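Local coordinates for putative transcription regulator (Lactobacillus plantarum WCFS1, PDB 3COL), which probably binds DNA as a dimeric transcription regulator of the TetR family, through a helix-turn-helix domain near its N-terminus, at residues 92-96 / 156-160. Where two conformers were deposited one is given. Residue numbers count along the deposited sequence, not the author numbering.
Sequences YVQQV and MGVVF
Residues 92-96 and 156-160 are alpha-helical turns from helices 85-102 and 152-171, closed by Val96 N to Tyr92 O (3.1 Å) and Phe160 N to Met156 O (2.9 Å) hydrogen bonds. The axes of these short segments approach to 11.0 Å, the N-to-C directions 42° apart (signed crossing angle -42°). In register, the CA atoms of Val93 and Val159 lie 6.8 Å apart, those of Val96 and Phe160 7.7 Å. Tyr92, chi1 t, reaches across the gap: its OH stands 3.0 Å from CE2 of Phe160, at that ring's edge, and 3.4 Å from CE of selenomethionine Met156. With all three chi angles m, Met156 brings SE to 5.5 Å from the Tyr92 ring centroid, an oblique Met-aromatic contact. Val93 follows, its CG2 4.0 Å from CG2 of Val159, whose CA-CB bond points toward the first helix. One turn beyond Tyr92, Val96 (chi1 t) sets CG1 4.0 Å from the ring centroid of Phe160, whose CA-CB bond points sideways, with chi1 m: a CH-pi contact over its face. Helix 182-193 adds Phe186 against Val93 and Ile189 against Val159, while Val158 meets Val158 of the second subunit. No hydrogen bond links the segments; this is apolar helix packing within the all-helical C-terminal core characteristic of TetR-family regulators, beside the dimer interface.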
loop_
_atom_site.group_PDB
_atom_site.type_symbol
_atom_site.label_atom_id
_atom_site.label_comp_id
_atom_site.label_asym_id
_atom_site.label_seq_id
_atom_site.Cartn_x
_atom_site.Cartn_y
_atom_site.Cartn_z
ATOM N N TYR A 92 8.491 -18.034 2.761
ATOM C CA TYR A 92 7.582 -17.017 3.298
ATOM C C TYR A 92 6.883 -16.207 2.209
ATOM O O TYR A 92 5.670 -16.060 2.216
ATOM C CB TYR A 92 8.320 -16.093 4.282
ATOM C CG TYR A 92 7.481 -14.925 4.734
ATOM C CD1 TYR A 92 6.291 -15.122 5.424
ATOM C CD2 TYR A 92 7.861 -13.633 4.429
ATOM C CE1 TYR A 92 5.514 -14.034 5.817
ATOM C CE2 TYR A 92 7.095 -12.561 4.798
ATOM C CZ TYR A 92 5.927 -12.773 5.484
ATOM O OH TYR A 92 5.183 -11.678 5.871
ATOM N N VAL A 93 7.662 -15.643 1.295
ATOM C CA VAL A 93 7.117 -14.790 0.282
ATOM C C VAL A 93 6.219 -15.603 -0.655
ATOM O O VAL A 93 5.213 -15.104 -1.135
ATOM C CB VAL A 93 8.235 -14.053 -0.504
ATOM C CG1 VAL A 93 7.622 -13.138 -1.572
ATOM C CG2 VAL A 93 9.100 -13.221 0.465
ATOM N N GLN A 94 6.582 -16.851 -0.923
ATOM C CA GLN A 94 5.739 -17.674 -1.785
ATOM C C GLN A 94 4.358 -17.955 -1.154
ATOM O O GLN A 94 3.333 -17.930 -1.849
ATOM C CB GLN A 94 6.456 -18.955 -2.186
ATOM C CG GLN A 94 5.572 -19.977 -2.856
ATOM C CD GLN A 94 6.335 -20.711 -3.883
ATOM O OE1 GLN A 94 7.420 -21.247 -3.611
ATOM N NE2 GLN A 94 5.813 -20.717 -5.101
ATOM N N GLN A 95 4.333 -18.211 0.149
ATOM C CA GLN A 95 3.060 -18.314 0.889
ATOM C C GLN A 95 2.211 -17.014 0.856
ATOM O O GLN A 95 1.016 -17.055 0.562
ATOM C CB GLN A 95 3.327 -18.763 2.339
ATOM C CG GLN A 95 2.067 -18.984 3.202
ATOM C CD GLN A 95 0.975 -19.826 2.513
ATOM O OE1 GLN A 95 1.257 -20.793 1.790
ATOM N NE2 GLN A 95 -0.285 -19.459 2.757
ATOM N N VAL A 96 2.815 -15.865 1.139
ATOM C CA VAL A 96 2.066 -14.563 1.067
ATOM C C VAL A 96 1.456 -14.399 -0.329
ATOM O O VAL A 96 0.299 -14.036 -0.479
ATOM C CB VAL A 96 2.970 -13.345 1.439
ATOM C CG1 VAL A 96 2.188 -11.978 1.309
ATOM C CG2 VAL A 96 3.561 -13.478 2.822
HETATM N N MSE A 156 9.453 -5.980 4.713
HETATM C CA MSE A 156 8.018 -6.319 4.801
HETATM C C MSE A 156 7.202 -5.574 3.750
HETATM O O MSE A 156 6.374 -6.153 3.054
HETATM C CB MSE A 156 7.478 -5.959 6.191
HETATM C CG MSE A 156 7.927 -6.911 7.293
HETATM SE SE MSE A 156 7.349 -8.726 6.876
HETATM C CE MSE A 156 5.430 -8.552 7.260
ATOM N N GLY A 157 7.458 -4.278 3.651
ATOM C CA GLY A 157 6.742 -3.359 2.740
ATOM C C GLY A 157 6.854 -3.753 1.277
ATOM O O GLY A 157 5.841 -3.774 0.560
ATOM N N VAL A 158 8.063 -4.076 0.819
ATOM C CA VAL A 158 8.258 -4.493 -0.564
ATOM C C VAL A 158 7.544 -5.825 -0.897
ATOM O O VAL A 158 6.945 -5.956 -1.980
ATOM C CB VAL A 158 9.773 -4.498 -0.997
ATOM C CG1 VAL A 158 10.592 -5.585 -0.268
ATOM C CG2 VAL A 158 9.867 -4.754 -2.486
ATOM N N VAL A 159 7.606 -6.789 0.032
ATOM C CA VAL A 159 6.888 -8.040 -0.069
ATOM C C VAL A 159 5.390 -7.792 -0.197
ATOM O O VAL A 159 4.736 -8.264 -1.133
ATOM C CB VAL A 159 7.160 -8.931 1.173
ATOM C CG1 VAL A 159 6.227 -10.235 1.179
ATOM C CG2 VAL A 159 8.598 -9.336 1.197
ATOM N N PHE A 160 4.824 -7.089 0.758
ATOM C CA PHE A 160 3.387 -6.936 0.774
ATOM C C PHE A 160 2.852 -6.024 -0.298
ATOM O O PHE A 160 1.807 -6.324 -0.912
ATOM C CB PHE A 160 2.897 -6.552 2.187
ATOM C CG PHE A 160 2.796 -7.746 3.081
ATOM C CD1 PHE A 160 1.574 -8.349 3.312
ATOM C CD2 PHE A 160 3.955 -8.330 3.625
ATOM C CE1 PHE A 160 1.498 -9.480 4.111
ATOM C CE2 PHE A 160 3.886 -9.445 4.399
ATOM C CZ PHE A 160 2.661 -10.038 4.642
#